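SusD homolog (Bacteroides thetaiotaomicron, PDB 3SGH) probably binds glycans at the outer membrane as a SusD-like lipoprotein, helping to deliver them to a partner transporter for uptake. Local coordinates at residues G218-S222 / A322-R326; R266-F271 / Q413-Y419; A340-Y344 / T394-D399. All coordinates share one frame. Where two conformers were deposited one is given. Residues are numbered along the deposited sequence.

In the fold
All three contacts lie in a SusD-like chain of the alpha-alpha superhelix type. They meet round three helices, 319-331, 340-354 and 403-417. Contact 1 brings helix 319-331 against the turn after helix 204-217. It is buried, and a salt bridge is its main polar link. Contact 2 is buried too; it joins the end of helix 403-417 to the short helix 267-270 through stacked tyrosines, tyrosine-to-carbonyl bonds and two waters. Contact 3 lies farther out and is partly exposed, with a tryptophan packed on helix 340-354. Phe324, of the 322-326 segment, touches both Lys414 of contact 2 and Tyr344 of contact 3. Gln413 of contact 2 meets Tyr344 as well.

Contact 1 of 3, residues G218-S222 / A322-R326; sequences GVMES and AAFLR
Residues 218-222 form a loop that leaves helix 204-217. Gly218 has positive phi (116°), and a CB there would be jammed against the preceding carbonyl. Val219 and Met220 are extended. Residues 322-326 are alpha-helical, and the CA atoms of Met220 and Ala322 come within 5.8 Å. Ala322 points its CB at the loop, 3.4 Å from Met220 O and 3.9 Å from Val219 CG2, so a small side chain fits closely against the loop backbone. Ala322 O accepts from Arg326 N at 3.2 Å, the helical bond, and from Arg326 NE at 3.0 Å. This second bond holds the Arg326 side chain (m, t, m, chi4 175°) back along its own helix. The guanidinium then makes a two-pronged salt bridge with Glu221: Arg326 NH1 to Glu221 OE2 2.8 Å, Arg326 NH2 to Glu221 OE1 3.0 Å. Glu221 has chi1 and chi2 both m, which turns its carboxylate to Arg326. Val219 CG2 lies over one guanidinium face, 3.5 Å from Arg326 CZ. The contact joins the loop before strand 227-229 to helix 319-331 of this alpha-alpha superhelix. Helix 181-198 packs on Val219, Met220 and Ala322, while helix 340-354 adjoins Arg326 through Phe343 and Lys346.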
ATOM      1  N   GLY A 218     -13.688  15.265   6.601  1.00 17.08           N
ATOM      2  CA  GLY A 218     -14.501  14.594   5.609  1.00 17.12           C
ATOM      3  C   GLY A 218     -13.662  13.628   4.786  1.00 16.84           C
ATOM      4  O   GLY A 218     -12.813  14.058   3.998  1.00 16.71           O
ATOM      5  N   VAL A 219     -13.913  12.340   4.943  1.00 17.11           N
ATOM      6  CA  VAL A 219     -13.160  11.328   4.187  1.00 16.07           C
ATOM      7  C   VAL A 219     -13.988  10.900   2.971  1.00 16.80           C
ATOM      8  O   VAL A 219     -15.137  11.350   2.770  1.00 16.68           O
ATOM      9  CB  VAL A 219     -12.793  10.121   5.091  1.00 15.88           C
ATOM     10  CG1 VAL A 219     -11.805  10.538   6.216  1.00 16.15           C
ATOM     11  CG2 VAL A 219     -14.069   9.485   5.713  1.00 14.83           C
HETATM   12  N   MSE A 220     -13.425  10.019   2.157  1.00 16.23           N
HETATM   13  CA  MSE A 220     -14.161   9.493   0.990  1.00 16.54           C
HETATM   14  C   MSE A 220     -15.402   8.736   1.467  1.00 17.09           C
HETATM   15  O   MSE A 220     -15.371   8.035   2.496  1.00 16.14           O
HETATM   16  CB  MSE A 220     -13.294   8.558   0.161  1.00 15.81           C
HETATM   17  CG  MSE A 220     -12.111   9.198  -0.480  1.00 14.95           C
HETATM   18 SE   MSE A 220     -11.131   7.867  -1.467  0.75 13.56          SE
HETATM   19  CE  MSE A 220      -9.770   9.105  -2.072  1.00 16.30           C
ATOM     20  N   GLU A 221     -16.505   8.897   0.735  1.00 17.03           N
ATOM     21  CA  GLU A 221     -17.788   8.288   1.113  1.00 17.64           C
ATOM     22  C   GLU A 221     -18.460   7.465   0.015  1.00 18.43           C
ATOM     23  O   GLU A 221     -19.238   6.576   0.342  1.00 19.68           O
ATOM     24  CB  GLU A 221     -18.776   9.347   1.564  1.00 19.19           C
ATOM     25  CG  GLU A 221     -18.337  10.061   2.818  1.00 20.29           C
ATOM     26  CD  GLU A 221     -18.501   9.228   4.081  1.00 24.68           C
ATOM     27  OE1 GLU A 221     -18.782   8.001   4.003  1.00 23.39           O
ATOM     28  OE2 GLU A 221     -18.368   9.819   5.190  1.00 28.68           O
ATOM     29  N   SER A 222     -18.096   7.704  -1.235  1.00 18.44           N
ATOM     30  CA  SER A 222     -18.707   6.996  -2.362  0.50 18.84           C
ATOM     31  C   SER A 222     -17.683   6.670  -3.430  1.00 18.47           C
ATOM     32  O   SER A 222     -16.582   7.269  -3.467  1.00 18.27           O
ATOM     33  CB  SER A 222     -19.807   7.851  -2.985  0.50 19.97           C
ATOM     34  OG  SER A 222     -19.268   9.026  -3.558  0.50 22.45           O
ATOM     35  N   ALA A 322     -11.606   4.242   3.288  1.00 14.10           N
ATOM     36  CA  ALA A 322     -12.080   5.182   4.328  1.00 14.38           C
ATOM     37  C   ALA A 322     -13.092   4.548   5.266  1.00 14.70           C
ATOM     38  O   ALA A 322     -13.123   4.866   6.491  1.00 15.09           O
ATOM     39  CB  ALA A 322     -12.661   6.474   3.713  1.00 14.55           C
ATOM     40  N   ALA A 323     -13.926   3.666   4.730  1.00 14.90           N
ATOM     41  CA  ALA A 323     -14.919   2.974   5.554  1.00 14.43           C
ATOM     42  C   ALA A 323     -14.199   1.990   6.482  1.00 13.77           C
ATOM     43  O   ALA A 323     -14.470   1.935   7.680  1.00 14.81           O
ATOM     44  CB  ALA A 323     -15.919   2.274   4.689  1.00 14.94           C
ATOM     45  N   PHE A 324     -13.250   1.217   5.943  1.00 13.62           N
ATOM     46  CA  PHE A 324     -12.550   0.221   6.768  1.00 14.46           C
ATOM     47  C   PHE A 324     -11.637   0.856   7.806  1.00 14.97           C
ATOM     48  O   PHE A 324     -11.465   0.289   8.873  1.00 15.18           O
ATOM     49  CB  PHE A 324     -11.767  -0.809   5.934  1.00 14.86           C
ATOM     50  CG  PHE A 324     -12.638  -1.774   5.184  1.00 14.24           C
ATOM     51  CD1 PHE A 324     -13.388  -2.751   5.855  1.00 15.81           C
ATOM     52  CD2 PHE A 324     -12.696  -1.721   3.811  1.00 13.28           C
ATOM     53  CE1 PHE A 324     -14.186  -3.613   5.143  1.00 14.83           C
ATOM     54  CE2 PHE A 324     -13.477  -2.602   3.071  1.00 13.80           C
ATOM     55  CZ  PHE A 324     -14.231  -3.549   3.732  1.00 15.76           C
ATOM     56  N   LEU A 325     -11.059   2.020   7.499  1.00 15.12           N
ATOM     57  CA  LEU A 325     -10.253   2.758   8.481  1.00 14.98           C
ATOM     58  C   LEU A 325     -11.137   3.183   9.667  1.00 15.32           C
ATOM     59  O   LEU A 325     -10.760   3.021  10.849  1.00 15.74           O
ATOM     60  CB  LEU A 325      -9.613   3.975   7.807  1.00 13.72           C
ATOM     61  CG  LEU A 325      -8.434   3.626   6.856  1.00 15.26           C
ATOM     62  CD1 LEU A 325      -8.108   4.814   6.015  1.00 11.69           C
ATOM     63  CD2 LEU A 325      -7.212   3.109   7.613  1.00 15.85           C
ATOM     64  N   ARG A 326     -12.331   3.700   9.350  1.00 15.96           N
ATOM     65  CA  ARG A 326     -13.305   4.102  10.371  1.00 15.41           C
ATOM     66  C   ARG A 326     -13.823   2.899  11.152  1.00 15.85           C
ATOM     67  O   ARG A 326     -14.064   2.999  12.349  1.00 15.58           O
ATOM     68  CB  ARG A 326     -14.464   4.923   9.738  1.00 16.06           C
ATOM     69  CG  ARG A 326     -14.009   6.329   9.349  1.00 16.49           C
ATOM     70  CD  ARG A 326     -15.107   7.142   8.708  1.00 16.25           C
ATOM     71  NE  ARG A 326     -15.433   6.635   7.388  1.00 17.24           N
ATOM     72  CZ  ARG A 326     -16.424   7.090   6.626  1.00 18.35           C
ATOM     73  NH1 ARG A 326     -17.194   8.090   7.048  1.00 17.24           N
ATOM     74  NH2 ARG A 326     -16.635   6.569   5.435  1.00 19.22           N
TER

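Contact 2 of 3, residues R266-F271 / Q413-Y419; sequences RRPAYF and QKWIACY
Phe271 is the first residue past the short helix 267-270. Cys418, the first past helix 403-417, centres an inverse gamma turn; Tyr419 is extended. CA atoms are 9.1 Å apart for Arg266 and Ile416, 7.9 Å for Tyr270 and Tyr419. Tyr270 (chi1 m, chi2 27°) and Tyr419 (chi1 t, chi2 87°) form an offset stack, centroids 4.1 Å apart and planes at 16°. Their hydroxyls donate in opposite senses: Tyr419 OH to Tyr270 O, and Tyr270 OH to Ile416 O, both 2.7 Å. Phe271 (chi1 m) completes an aromatic cluster that joins these two helix ends in the SusD-like fold. Arg266 (m, t, m) lays one guanidinium face on Ile416 CG2, 3.5 Å from NH2. Arg266 NH2 donates to Gln413 OE1 (3.2 Å) and forms a salt bridge with Asp264; Arg266 NH1 is hydrogen-bonded to Ser351. Gln413 (m, m) has NE2 hydrogen-bonded to Tyr363. Water 1 links Arg266 NH1 with Gln413 O and OE1; water 2 donates to Tyr270 OH and Ala417 O.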
ATOM      1  N   ARG A 266     -15.803 -11.076  -6.328  1.00 16.82           N
ATOM      2  CA  ARG A 266     -14.834 -10.166  -6.934  1.00 15.32           C
ATOM      3  C   ARG A 266     -13.732 -10.866  -7.709  1.00 15.39           C
ATOM      4  O   ARG A 266     -12.988 -10.188  -8.405  1.00 14.63           O
ATOM      5  CB  ARG A 266     -14.238  -9.262  -5.859  1.00 14.82           C
ATOM      6  CG  ARG A 266     -15.267  -8.251  -5.361  1.00 15.75           C
ATOM      7  CD  ARG A 266     -14.735  -7.555  -4.082  1.00 16.60           C
ATOM      8  NE  ARG A 266     -14.752  -8.507  -2.989  1.00 14.49           N
ATOM      9  CZ  ARG A 266     -14.664  -8.168  -1.705  1.00 14.68           C
ATOM     10  NH1 ARG A 266     -14.480  -6.885  -1.336  1.00 14.48           N
ATOM     11  NH2 ARG A 266     -14.754  -9.114  -0.793  1.00 14.30           N
ATOM     12  N   ARG A 267     -13.586 -12.192  -7.581  1.00 15.84           N
ATOM     13  CA  ARG A 267     -12.522 -12.900  -8.282  1.00 15.69           C
ATOM     14  C   ARG A 267     -12.390 -12.550  -9.781  1.00 15.70           C
ATOM     15  O   ARG A 267     -11.288 -12.186 -10.211  1.00 15.02           O
ATOM     16  CB  ARG A 267     -12.594 -14.406  -8.048  1.00 16.06           C
ATOM     17  CG  ARG A 267     -12.156 -14.829  -6.606  1.00 15.63           C
ATOM     18  CD  ARG A 267     -12.401 -16.322  -6.374  1.00 15.45           C
ATOM     19  NE  ARG A 267     -13.825 -16.614  -6.472  1.00 17.19           N
ATOM     20  CZ  ARG A 267     -14.346 -17.826  -6.476  1.00 21.18           C
ATOM     21  NH1 ARG A 267     -13.548 -18.898  -6.421  1.00 21.22           N
ATOM     22  NH2 ARG A 267     -15.658 -17.981  -6.582  1.00 19.27           N
ATOM     23  N   PRO A 268     -13.490 -12.627 -10.567  1.00 16.59           N
ATOM     24  CA  PRO A 268     -13.377 -12.302 -11.990  1.00 16.37           C
ATOM     25  C   PRO A 268     -13.054 -10.850 -12.297  1.00 15.98           C
ATOM     26  O   PRO A 268     -12.589 -10.552 -13.424  1.00 15.86           O
ATOM     27  CB  PRO A 268     -14.749 -12.676 -12.572  1.00 17.86           C
ATOM     28  CG  PRO A 268     -15.671 -12.729 -11.416  1.00 18.71           C
ATOM     29  CD  PRO A 268     -14.796 -13.215 -10.258  1.00 17.27           C
ATOM     30  N   ALA A 269     -13.258  -9.955 -11.315  1.00 15.83           N
ATOM     31  CA  ALA A 269     -12.882  -8.544 -11.476  1.00 14.55           C
ATOM     32  C   ALA A 269     -11.398  -8.288 -11.110  1.00 15.09           C
ATOM     33  O   ALA A 269     -10.823  -7.251 -11.462  1.00 15.76           O
ATOM     34  CB  ALA A 269     -13.780  -7.702 -10.660  1.00 15.75           C
ATOM     35  N   TYR A 270     -10.813  -9.226 -10.384  1.00 15.19           N
ATOM     36  CA  TYR A 270      -9.450  -9.101  -9.835  1.00 14.62           C
ATOM     37  C   TYR A 270      -8.387  -9.882 -10.609  1.00 14.97           C
ATOM     38  O   TYR A 270      -7.252  -9.417 -10.700  1.00 15.34           O
ATOM     39  CB  TYR A 270      -9.437  -9.605  -8.396  1.00 15.30           C
ATOM     40  CG  TYR A 270      -9.925  -8.640  -7.320  1.00 13.34           C
ATOM     41  CD1 TYR A 270     -10.839  -7.640  -7.585  1.00 14.58           C
ATOM     42  CD2 TYR A 270      -9.494  -8.781  -5.988  1.00 14.91           C
ATOM     43  CE1 TYR A 270     -11.263  -6.791  -6.579  1.00 14.07           C
ATOM     44  CE2 TYR A 270      -9.937  -7.956  -4.992  1.00 13.11           C
ATOM     45  CZ  TYR A 270     -10.818  -6.961  -5.281  1.00 14.35           C
ATOM     46  OH  TYR A 270     -11.217  -6.132  -4.269  1.00 16.73           O
ATOM     47  N   PHE A 271      -8.780 -11.040 -11.144  1.00 13.95           N
ATOM     48  CA  PHE A 271      -7.841 -12.030 -11.688  1.00 14.49           C
ATOM     49  C   PHE A 271      -8.383 -12.662 -12.989  1.00 15.20           C
ATOM     50  O   PHE A 271      -9.603 -12.659 -13.240  1.00 15.39           O
ATOM     51  CB  PHE A 271      -7.656 -13.190 -10.700  1.00 13.83           C
ATOM     52  CG  PHE A 271      -7.411 -12.790  -9.278  1.00 14.88           C
ATOM     53  CD1 PHE A 271      -6.322 -12.012  -8.952  1.00 14.30           C
ATOM     54  CD2 PHE A 271      -8.253 -13.235  -8.265  1.00 13.87           C
ATOM     55  CE1 PHE A 271      -6.098 -11.660  -7.638  1.00 16.63           C
ATOM     56  CE2 PHE A 271      -8.037 -12.865  -6.919  1.00 16.14           C
ATOM     57  CZ  PHE A 271      -6.980 -12.090  -6.621  1.00 15.67           C
ATOM     58  N   GLN A 413     -11.224  -8.089   5.171  1.00 14.39           N
ATOM     59  CA  GLN A 413     -12.051  -7.493   4.104  1.00 14.73           C
ATOM     60  C   GLN A 413     -11.422  -6.182   3.592  1.00 15.04           C
ATOM     61  O   GLN A 413     -11.483  -5.880   2.413  1.00 15.25           O
ATOM     62  CB  GLN A 413     -13.498  -7.295   4.537  1.00 15.16           C
ATOM     63  CG  GLN A 413     -14.231  -8.597   4.690  1.00 16.23           C
ATOM     64  CD  GLN A 413     -14.433  -9.313   3.345  1.00 15.67           C
ATOM     65  OE1 GLN A 413     -14.571  -8.676   2.340  1.00 15.60           O
ATOM     66  NE2 GLN A 413     -14.410 -10.634   3.349  1.00 15.81           N
ATOM     67  N   LYS A 414     -10.789  -5.425   4.476  1.00 14.89           N
ATOM     68  CA  LYS A 414     -10.102  -4.217   4.010  1.00 14.51           C
ATOM     69  C   LYS A 414      -9.018  -4.574   2.994  1.00 14.37           C
ATOM     70  O   LYS A 414      -8.826  -3.889   1.961  1.00 12.54           O
ATOM     71  CB  LYS A 414      -9.489  -3.465   5.175  1.00 14.53           C
ATOM     72  CG  LYS A 414      -8.674  -2.240   4.778  1.00 15.33           C
ATOM     73  CD  LYS A 414      -7.947  -1.702   6.038  1.00 18.10           C
ATOM     74  CE  LYS A 414      -7.003  -0.580   5.782  1.00 20.52           C
ATOM     75  NZ  LYS A 414      -6.189  -0.269   6.985  1.00 20.29           N
ATOM     76  N   TRP A 415      -8.268  -5.632   3.323  1.00 14.72           N
ATOM     77  CA  TRP A 415      -7.158  -6.092   2.498  1.00 14.19           C
ATOM     78  C   TRP A 415      -7.644  -6.597   1.142  1.00 13.50           C
ATOM     79  O   TRP A 415      -7.062  -6.253   0.107  1.00 12.88           O
ATOM     80  CB  TRP A 415      -6.393  -7.146   3.269  1.00 14.31           C
ATOM     81  CG  TRP A 415      -5.430  -7.938   2.462  1.00 14.77           C
ATOM     82  CD1 TRP A 415      -4.281  -7.493   1.871  1.00 13.81           C
ATOM     83  CD2 TRP A 415      -5.493  -9.339   2.245  1.00 14.91           C
ATOM     84  NE1 TRP A 415      -3.620  -8.559   1.300  1.00 13.68           N
ATOM     85  CE2 TRP A 415      -4.371  -9.698   1.491  1.00 14.07           C
ATOM     86  CE3 TRP A 415      -6.409 -10.333   2.597  1.00 13.55           C
ATOM     87  CZ2 TRP A 415      -4.145 -11.002   1.095  1.00 14.06           C
ATOM     88  CZ3 TRP A 415      -6.143 -11.626   2.239  1.00 16.19           C
ATOM     89  CH2 TRP A 415      -5.043 -11.948   1.499  1.00 16.85           C
ATOM     90  N   ILE A 416      -8.785  -7.289   1.133  1.00 13.43           N
ATOM     91  CA  ILE A 416      -9.359  -7.760  -0.117  1.00 13.07           C
ATOM     92  C   ILE A 416      -9.838  -6.574  -0.944  1.00 14.10           C
ATOM     93  O   ILE A 416      -9.597  -6.508  -2.141  1.00 14.38           O
ATOM     94  CB  ILE A 416     -10.545  -8.723   0.119  1.00 12.95           C
ATOM     95  CG1 ILE A 416     -10.001  -9.995   0.712  1.00 14.88           C
ATOM     96  CG2 ILE A 416     -11.279  -9.055  -1.205  1.00 13.89           C
ATOM     97  CD1 ILE A 416     -11.141 -10.964   1.266  1.00 14.28           C
ATOM     98  N   ALA A 417     -10.429  -5.585  -0.275  1.00 13.53           N
ATOM     99  CA  ALA A 417     -10.990  -4.406  -0.943  1.00 14.96           C
ATOM    100  C   ALA A 417      -9.908  -3.499  -1.578  1.00 15.25           C
ATOM    101  O   ALA A 417     -10.105  -2.981  -2.693  1.00 15.98           O
ATOM    102  CB  ALA A 417     -11.847  -3.579   0.006  1.00 14.84           C
ATOM    103  N   CYS A 418      -8.803  -3.269  -0.852  1.00 15.03           N
ATOM    104  CA  CYS A 418      -7.775  -2.338  -1.308  1.00 14.40           C
ATOM    105  C   CYS A 418      -6.849  -3.109  -2.214  1.00 14.48           C
ATOM    106  O   CYS A 418      -5.824  -3.601  -1.777  1.00 15.07           O
ATOM    107  CB  CYS A 418      -7.047  -1.743  -0.115  1.00 14.93           C
ATOM    108  SG  CYS A 418      -8.198  -0.708   0.915  1.00 17.95           S
ATOM    109  N   TYR A 419      -7.255  -3.262  -3.479  1.00 15.01           N
ATOM    110  CA  TYR A 419      -6.562  -4.121  -4.426  1.00 15.19           C
ATOM    111  C   TYR A 419      -6.525  -3.482  -5.802  1.00 15.40           C
ATOM    112  O   TYR A 419      -7.573  -2.950  -6.277  1.00 16.03           O
ATOM    113  CB  TYR A 419      -7.243  -5.517  -4.547  1.00 14.48           C
ATOM    114  CG  TYR A 419      -6.796  -6.305  -5.761  1.00 13.52           C
ATOM    115  CD1 TYR A 419      -5.657  -7.117  -5.704  1.00 15.18           C
ATOM    116  CD2 TYR A 419      -7.504  -6.251  -6.966  1.00 15.56           C
ATOM    117  CE1 TYR A 419      -5.206  -7.786  -6.786  1.00 13.39           C
ATOM    118  CE2 TYR A 419      -7.047  -6.930  -8.075  1.00 14.79           C
ATOM    119  CZ  TYR A 419      -5.914  -7.702  -7.966  1.00 15.07           C
ATOM    120  OH  TYR A 419      -5.454  -8.372  -9.041  1.00 16.30           O
TER
HETATM  121  O   HOH W   1     -14.074  -6.178   1.430  1.00 13.75           O
HETATM  122  O   HOH W   2     -12.218  -3.368  -4.101  1.00 19.03           O

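Contact 3 of 3, residues A340-Y344 / T394-D399; sequences AKTFY and TIKWED
Residues 340-344 are the first turn of helix 340-354, with Tyr344 N bonded to Ala340 O at 2.8 Å. Residues 394-399 form an irregular loop, extended at Lys396, Trp397 and Glu398 after a bend at Ile395 (phi/psi -82/-50°). Lys341 and Trp397 are in register, CA atoms 6.6 Å apart. Trp397 (chi1 t, chi2 -96°) turns its indole to the helix. Lys341 (all chi t) sets CB over the indole face, 3.8 Å from the centroid of the Trp397 five-membered ring, a CH-pi contact; its amino end leads away. Ala340 CB touches Trp397 CZ2 at 3.9 Å. Tyr344 (chi1 t, chi2 79°) meets the indole obliquely, its CD2 3.5 Å from Trp397 CE3. Tyr344 OH donates to Ile395 O at 2.6 Å. Trp397 NE1 makes a weak bond to Asp399 OD1, 3.1 Å. The loop between helices 360-364 and 403-417 thus packs its tryptophan on the first turn of helix 340-354. Arg409 and Val410 of helix 403-417 pack on Trp397, and Phe324 of helix 319-331 touches Tyr344.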
ATOM      1  N   ALA A 340     -18.609   0.031  14.246  1.00 19.21           N
ATOM      2  CA  ALA A 340     -17.757  -0.863  13.430  1.00 19.23           C
ATOM      3  C   ALA A 340     -18.539  -1.643  12.378  1.00 18.49           C
ATOM      4  O   ALA A 340     -18.129  -1.706  11.224  1.00 19.07           O
ATOM      5  CB  ALA A 340     -16.977  -1.822  14.304  1.00 18.27           C
ATOM      6  N   LYS A 341     -19.650  -2.257  12.782  1.00 19.07           N
ATOM      7  CA  LYS A 341     -20.473  -3.010  11.848  1.00 19.11           C
ATOM      8  C   LYS A 341     -20.885  -2.149  10.657  1.00 18.85           C
ATOM      9  O   LYS A 341     -20.827  -2.608   9.520  1.00 19.03           O
ATOM     10  CB  LYS A 341     -21.737  -3.596  12.528  1.00 19.48           C
ATOM     11  CG  LYS A 341     -22.614  -4.399  11.551  1.00 20.62           C
ATOM     12  CD  LYS A 341     -23.872  -4.998  12.246  1.00 24.78           C
ATOM     13  CE  LYS A 341     -24.731  -5.795  11.213  1.00 27.91           C
ATOM     14  NZ  LYS A 341     -26.040  -6.250  11.791  1.00 28.89           N
ATOM     15  N   THR A 342     -21.338  -0.931  10.920  1.00 19.51           N
ATOM     16  CA  THR A 342     -21.854  -0.069   9.881  1.00 18.83           C
ATOM     17  C   THR A 342     -20.744   0.232   8.870  1.00 17.46           C
ATOM     18  O   THR A 342     -20.930   0.078   7.649  1.00 18.69           O
ATOM     19  CB  THR A 342     -22.401   1.279  10.483  1.00 18.66           C
ATOM     20  OG1 THR A 342     -23.511   0.989  11.364  1.00 19.75           O
ATOM     21  CG2 THR A 342     -22.828   2.237   9.315  1.00 20.33           C
ATOM     22  N   PHE A 343     -19.564   0.548   9.368  1.00 16.79           N
ATOM     23  CA  PHE A 343     -18.449   0.847   8.479  1.00 16.11           C
ATOM     24  C   PHE A 343     -17.904  -0.385   7.751  1.00 15.63           C
ATOM     25  O   PHE A 343     -17.553  -0.294   6.562  1.00 15.59           O
ATOM     26  CB  PHE A 343     -17.339   1.618   9.196  1.00 14.37           C
ATOM     27  CG  PHE A 343     -17.704   3.044   9.524  1.00 15.70           C
ATOM     28  CD1 PHE A 343     -18.079   3.934   8.527  1.00 18.49           C
ATOM     29  CD2 PHE A 343     -17.638   3.508  10.840  1.00 16.79           C
ATOM     30  CE1 PHE A 343     -18.409   5.260   8.836  1.00 19.56           C
ATOM     31  CE2 PHE A 343     -17.943   4.835  11.142  1.00 18.68           C
ATOM     32  CZ  PHE A 343     -18.341   5.701  10.131  1.00 18.27           C
ATOM     33  N   TYR A 344     -17.881  -1.531   8.441  1.00 15.45           N
ATOM     34  CA  TYR A 344     -17.501  -2.798   7.800  1.00 16.33           C
ATOM     35  C   TYR A 344     -18.385  -3.118   6.597  1.00 16.84           C
ATOM     36  O   TYR A 344     -17.878  -3.363   5.474  1.00 16.98           O
ATOM     37  CB  TYR A 344     -17.544  -3.911   8.831  1.00 17.05           C
ATOM     38  CG  TYR A 344     -17.286  -5.291   8.307  1.00 16.46           C
ATOM     39  CD1 TYR A 344     -15.990  -5.722   8.040  1.00 15.58           C
ATOM     40  CD2 TYR A 344     -18.338  -6.202   8.139  1.00 16.61           C
ATOM     41  CE1 TYR A 344     -15.743  -6.996   7.616  1.00 16.35           C
ATOM     42  CE2 TYR A 344     -18.089  -7.499   7.694  1.00 19.19           C
ATOM     43  CZ  TYR A 344     -16.796  -7.887   7.436  1.00 18.48           C
ATOM     44  OH  TYR A 344     -16.531  -9.173   6.999  1.00 19.73           O
ATOM     45  N   THR A 394     -14.590 -15.635   9.187  1.00 18.32           N
ATOM     46  CA  THR A 394     -15.728 -15.665   8.303  1.00 18.76           C
ATOM     47  C   THR A 394     -16.176 -14.251   7.970  1.00 18.65           C
ATOM     48  O   THR A 394     -15.740 -13.292   8.591  1.00 18.50           O
ATOM     49  CB  THR A 394     -16.900 -16.453   8.972  1.00 18.69           C
ATOM     50  OG1 THR A 394     -17.211 -15.856  10.236  1.00 20.82           O
ATOM     51  CG2 THR A 394     -16.507 -17.920   9.164  1.00 22.02           C
ATOM     52  N   ILE A 395     -17.072 -14.114   6.998  1.00 19.04           N
ATOM     53  CA  ILE A 395     -17.455 -12.799   6.491  1.00 17.90           C
ATOM     54  C   ILE A 395     -18.502 -12.058   7.304  1.00 19.33           C
ATOM     55  O   ILE A 395     -18.325 -10.879   7.645  1.00 18.45           O
ATOM     56  CB  ILE A 395     -17.996 -12.922   5.052  1.00 18.79           C
ATOM     57  CG1 ILE A 395     -16.940 -13.558   4.101  1.00 19.50           C
ATOM     58  CG2 ILE A 395     -18.495 -11.519   4.513  1.00 18.37           C
ATOM     59  CD1 ILE A 395     -17.570 -14.270   2.910  1.00 18.95           C
ATOM     60  N   LYS A 396     -19.606 -12.745   7.620  1.00 19.67           N
ATOM     61  CA  LYS A 396     -20.725 -12.103   8.330  0.50 20.53           C
ATOM     62  C   LYS A 396     -20.266 -11.497   9.641  1.00 19.82           C
ATOM     63  O   LYS A 396     -19.584 -12.152  10.436  1.00 19.71           O
ATOM     64  CB  LYS A 396     -21.854 -13.101   8.623  0.50 21.02           C
ATOM     65  CG  LYS A 396     -23.108 -12.511   9.313  0.50 23.55           C
ATOM     66  CD  LYS A 396     -23.663 -13.491  10.353  0.50 26.78           C
ATOM     67  CE  LYS A 396     -25.163 -13.321  10.602  0.50 27.67           C
ATOM     68  NZ  LYS A 396     -25.592 -11.903  10.849  0.50 27.55           N
ATOM     69  N   TRP A 397     -20.651 -10.254   9.863  1.00 19.82           N
ATOM     70  CA  TRP A 397     -20.357  -9.554  11.098  1.00 21.29           C
ATOM     71  C   TRP A 397     -21.030 -10.239  12.286  1.00 23.48           C
ATOM     72  O   TRP A 397     -22.203 -10.620  12.211  1.00 23.23           O
ATOM     73  CB  TRP A 397     -20.803  -8.107  11.049  1.00 20.51           C
ATOM     74  CG  TRP A 397     -20.280  -7.369  12.228  1.00 20.54           C
ATOM     75  CD1 TRP A 397     -20.932  -7.113  13.398  1.00 22.37           C
ATOM     76  CD2 TRP A 397     -18.962  -6.852  12.382  1.00 20.91           C
ATOM     77  NE1 TRP A 397     -20.100  -6.449  14.259  1.00 22.38           N
ATOM     78  CE2 TRP A 397     -18.884  -6.276  13.651  1.00 21.77           C
ATOM     79  CE3 TRP A 397     -17.839  -6.800  11.555  1.00 21.89           C
ATOM     80  CZ2 TRP A 397     -17.734  -5.680  14.114  1.00 20.29           C
ATOM     81  CZ3 TRP A 397     -16.711  -6.208  12.015  1.00 23.28           C
ATOM     82  CH2 TRP A 397     -16.657  -5.657  13.277  1.00 22.84           C
ATOM     83  N   GLU A 398     -20.246 -10.408  13.344  1.00 24.80           N
ATOM     84  CA  GLU A 398     -20.702 -11.016  14.581  0.50 26.60           C
ATOM     85  C   GLU A 398     -20.490 -10.035  15.736  1.00 27.39           C
ATOM     86  O   GLU A 398     -19.361  -9.776  16.121  1.00 25.84           O
ATOM     87  CB  GLU A 398     -19.924 -12.302  14.820  0.50 26.90           C
ATOM     88  CG  GLU A 398     -19.963 -13.269  13.635  0.50 28.45           C
ATOM     89  CD  GLU A 398     -19.416 -14.636  13.956  0.50 29.70           C
ATOM     90  OE1 GLU A 398     -18.279 -14.700  14.476  0.50 32.90           O
ATOM     91  OE2 GLU A 398     -20.111 -15.638  13.657  0.50 28.66           O
ATOM     92  N   ASP A 399     -21.580  -9.499  16.290  1.00 29.98           N
ATOM     93  CA  ASP A 399     -21.512  -8.492  17.353  1.00 32.20           C
ATOM     94  C   ASP A 399     -20.848  -9.037  18.632  1.00 32.08           C
ATOM     95  O   ASP A 399     -20.236  -8.297  19.394  1.00 32.14           O
ATOM     96  CB  ASP A 399     -22.923  -7.966  17.691  1.00 34.07           C
ATOM     97  CG  ASP A 399     -23.387  -6.799  16.770  1.00 39.04           C
ATOM     98  OD1 ASP A 399     -22.560  -6.138  16.075  1.00 43.15           O
ATOM     99  OD2 ASP A 399     -24.615  -6.507  16.780  1.00 45.73           O
TER